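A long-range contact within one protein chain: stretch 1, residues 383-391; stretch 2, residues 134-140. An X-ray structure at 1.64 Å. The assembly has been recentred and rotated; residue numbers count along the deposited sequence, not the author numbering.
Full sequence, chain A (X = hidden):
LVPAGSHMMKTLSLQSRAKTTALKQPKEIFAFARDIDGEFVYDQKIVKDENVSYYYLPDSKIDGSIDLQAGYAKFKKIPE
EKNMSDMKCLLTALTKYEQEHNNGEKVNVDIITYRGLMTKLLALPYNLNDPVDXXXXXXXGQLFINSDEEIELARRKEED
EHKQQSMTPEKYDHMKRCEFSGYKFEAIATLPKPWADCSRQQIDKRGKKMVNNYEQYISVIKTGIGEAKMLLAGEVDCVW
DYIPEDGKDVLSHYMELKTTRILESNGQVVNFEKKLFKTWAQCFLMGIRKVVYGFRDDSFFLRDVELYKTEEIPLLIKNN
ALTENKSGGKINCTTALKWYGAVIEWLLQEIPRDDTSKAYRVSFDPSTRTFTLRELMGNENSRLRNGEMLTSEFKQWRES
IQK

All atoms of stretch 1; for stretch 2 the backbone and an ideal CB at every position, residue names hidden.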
# COMPACT_ATOMS: atom_id res chain seq x y z
N ARG A 383 12.60 1.01 -28.83
CA ARG A 383 13.44 2.19 -28.62
C ARG A 383 14.43 2.00 -27.46
O ARG A 383 15.62 2.34 -27.57
CB ARG A 383 12.58 3.43 -28.39
CG ARG A 383 13.37 4.65 -27.93
CD ARG A 383 12.49 5.89 -27.77
NE ARG A 383 11.44 5.73 -26.77
CZ ARG A 383 11.58 6.00 -25.47
NH1 ARG A 383 12.74 6.44 -25.01
NH2 ARG A 383 10.57 5.83 -24.63
N LEU A 384 13.96 1.45 -26.35
CA LEU A 384 14.84 1.26 -25.18
C LEU A 384 15.88 0.16 -25.39
O LEU A 384 17.04 0.32 -25.03
CB LEU A 384 14.01 0.97 -23.93
CG LEU A 384 13.03 2.08 -23.53
CD1 LEU A 384 12.06 1.62 -22.45
CD2 LEU A 384 13.77 3.33 -23.07
N ARG A 385 15.46 -0.96 -25.98
CA ARG A 385 16.35 -2.11 -26.15
C ARG A 385 17.34 -1.91 -27.28
O ARG A 385 18.36 -2.60 -27.35
CB ARG A 385 15.55 -3.40 -26.38
CG ARG A 385 14.83 -3.87 -25.14
CD ARG A 385 14.00 -5.12 -25.39
NE ARG A 385 13.26 -5.45 -24.18
CZ ARG A 385 13.75 -6.19 -23.19
NH1 ARG A 385 14.98 -6.70 -23.29
NH2 ARG A 385 13.02 -6.43 -22.11
N ASN A 386 17.04 -0.95 -28.16
CA ASN A 386 17.85 -0.76 -29.36
C ASN A 386 18.51 0.62 -29.45
O ASN A 386 18.57 1.22 -30.52
CB ASN A 386 17.01 -1.05 -30.61
CG ASN A 386 16.63 -2.52 -30.71
OD1 ASN A 386 17.49 -3.40 -30.69
ND2 ASN A 386 15.33 -2.79 -30.81
N GLY A 387 19.03 1.10 -28.32
CA GLY A 387 19.77 2.35 -28.32
C GLY A 387 19.71 3.20 -27.06
O GLY A 387 20.75 3.57 -26.52
N GLU A 388 18.51 3.51 -26.59
CA GLU A 388 18.39 4.42 -25.45
C GLU A 388 18.86 3.82 -24.12
O GLU A 388 19.59 4.47 -23.38
CB GLU A 388 16.97 5.00 -25.29
CG GLU A 388 16.81 5.80 -23.99
CD GLU A 388 15.58 6.70 -23.95
OE1 GLU A 388 15.08 7.09 -25.03
OE2 GLU A 388 15.12 7.04 -22.82
N MET A 389 18.46 2.59 -23.84
CA MET A 389 18.87 1.91 -22.61
C MET A 389 20.00 0.90 -22.87
O MET A 389 21.12 1.07 -22.41
CB MET A 389 17.67 1.20 -21.96
CG MET A 389 17.98 0.44 -20.67
SD MET A 389 17.39 1.27 -19.19
CE MET A 389 15.74 1.72 -19.77
N LEU A 390 19.68 -0.16 -23.62
CA LEU A 390 20.68 -1.15 -23.99
C LEU A 390 21.45 -0.68 -25.21
O LEU A 390 20.87 -0.07 -26.13
CB LEU A 390 20.02 -2.50 -24.28
CG LEU A 390 19.19 -3.12 -23.15
CD1 LEU A 390 18.59 -4.46 -23.58
CD2 LEU A 390 19.99 -3.26 -21.87
N THR A 391 22.75 -0.96 -25.24
CA THR A 391 23.58 -0.62 -26.39
C THR A 391 23.88 -1.88 -27.18
O THR A 391 23.84 -2.99 -26.65
CB THR A 391 24.90 0.02 -25.96
OG1 THR A 391 25.70 -0.95 -25.28
CG2 THR A 391 24.64 1.21 -25.02
N UNK A 134 10.31 6.19 -14.28
CA UNK A 134 11.44 5.33 -14.59
C UNK A 134 11.08 4.29 -15.63
O UNK A 134 9.98 3.76 -15.63
CB UNK A 134 11.95 4.64 -13.32
N UNK A 135 12.02 4.02 -16.53
CA UNK A 135 11.87 2.92 -17.48
C UNK A 135 12.57 1.70 -16.90
O UNK A 135 13.66 1.82 -16.35
CB UNK A 135 12.44 3.28 -18.85
N UNK A 136 11.94 0.54 -17.02
CA UNK A 136 12.51 -0.69 -16.49
C UNK A 136 12.39 -1.78 -17.53
O UNK A 136 11.34 -1.94 -18.15
CB UNK A 136 11.82 -1.10 -15.19
N UNK A 137 13.44 -2.55 -17.73
CA UNK A 137 13.28 -3.69 -18.61
C UNK A 137 14.16 -4.85 -18.21
O UNK A 137 15.24 -4.67 -17.63
CB UNK A 137 13.58 -3.29 -20.05
N UNK A 138 13.67 -6.05 -18.52
CA UNK A 138 14.38 -7.27 -18.21
C UNK A 138 15.25 -7.67 -19.38
O UNK A 138 14.81 -7.67 -20.53
CB UNK A 138 13.40 -8.39 -17.85
N UNK A 139 16.50 -7.99 -19.09
CA UNK A 139 17.41 -8.48 -20.10
C UNK A 139 18.47 -9.35 -19.42
O UNK A 139 18.99 -8.99 -18.36
CB UNK A 139 18.05 -7.32 -20.87
N UNK A 140 18.77 -10.49 -20.01
CA UNK A 140 19.75 -11.41 -19.45
C UNK A 140 19.51 -11.67 -17.97
O UNK A 140 20.46 -11.73 -17.18
CB UNK A 140 21.16 -10.86 -19.66

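Stretch 2 runs as an extended strand almost at right angles to the helix of stretch 1, so alternate side chains point toward it and the register is set where 137 lies beside Arg385.

Position 134 has nothing of stretch 1 within 5.5 Å of its ideal CB. The extended backbone would accept many residues, branched or aromatic ones included; the deposited residue is Leu134, which makes no contact here.

Position 135 points toward stretch 1, its ideal CB lying 3.8 Å from Met389 CE and 4.0 Å from Leu384 CD1. Those neighbours would suit a medium-sized apolar side chain, but the carboxylate of Glu388 is also on this side, so a polar group able to donate a hydrogen bond would fit as well. The residue is Asn135. Its CB packs 3.7 Å from Met389 CE, and its ND2 lies 3.5 Å from Leu384 CD2. The amide does not reach the acid directly: a water accepts from Asn135 ND2 at 2.9 Å and donates to Glu388 OE2, its oxygen again 2.9 Å away.

Position 136 points away, and stretch 1 places no demand on it. Val136, whose branched CB suits an extended strand, occupies it.

Position 137 faces a hollow lined by Leu384, Met389 and Leu390, with the guanidinium of Arg385 close by: NH2 is 3.8 Å from the ideal CB. A leucine, isoleucine or methionine could fill such a space. Leu137 does so, with the largest area covered by the other stretch. Its CD2 meets Leu384 CB at 3.8 Å and Met389 CG at 4.0 Å, while its CD1 lies 4.0 Å from Leu390 CD1. Its CB sits over one face of the guanidinium, leaving the edge free for hydrogen bonding.

At 138 the CB points away, and the backbone carries the interaction. Arg385 NH1 and NH2 both donate to the carbonyl O at this position, at 2.9 and 2.7 Å, an interaction open to almost any residue type. It is Ala138, whose O lies near the guanidinium plane.

Position 139 turns back toward stretch 1, its ideal CB 4.0 Å from both Arg385 NH1 and Leu390 CD1. An aliphatic or aromatic side chain would suit; an aromatic ring could offer a face to the leucine methyl. Tyr139 does this: Leu390 CD1 stands over its ring, 3.7 Å from Tyr139 CG, in a CH-pi contact.

Position 140 leaves the strand with positive phi and psi, a left-handed conformation favouring glycine, asparagine or aspartate. Asp140 is found there, out of reach of stretch 1.

Stretch 2, residues 134-140: LNVLAYD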
# COMPACT_ATOMS: atom_id res chain seq x y z
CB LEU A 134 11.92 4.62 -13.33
CG LEU A 134 12.24 5.48 -12.10
CD1 LEU A 134 12.45 4.59 -10.89
CD2 LEU A 134 13.47 6.34 -12.38
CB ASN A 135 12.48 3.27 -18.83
CG ASN A 135 11.73 4.36 -19.55
OD1 ASN A 135 10.51 4.49 -19.39
ND2 ASN A 135 12.43 5.15 -20.35
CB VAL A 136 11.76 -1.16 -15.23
CG1 VAL A 136 12.44 -2.39 -14.65
CG2 VAL A 136 11.67 -0.04 -14.20
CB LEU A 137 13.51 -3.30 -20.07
CG LEU A 137 14.91 -2.80 -20.39
CD1 LEU A 137 15.82 -3.99 -20.67
CD2 LEU A 137 14.86 -1.87 -21.58
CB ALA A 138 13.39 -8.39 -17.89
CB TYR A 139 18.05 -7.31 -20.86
CG TYR A 139 19.06 -7.75 -21.89
CD1 TYR A 139 18.64 -8.25 -23.12
CD2 TYR A 139 20.42 -7.66 -21.64
CE1 TYR A 139 19.57 -8.67 -24.07
CE2 TYR A 139 21.35 -8.07 -22.57
CZ TYR A 139 20.92 -8.57 -23.79
OH TYR A 139 21.85 -8.97 -24.72
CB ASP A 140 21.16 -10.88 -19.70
CG ASP A 140 22.21 -11.98 -19.75
OD1 ASP A 140 21.86 -13.18 -19.79
OD2 ASP A 140 23.41 -11.63 -19.77
O HOH W 1 15.33 5.30 -20.51
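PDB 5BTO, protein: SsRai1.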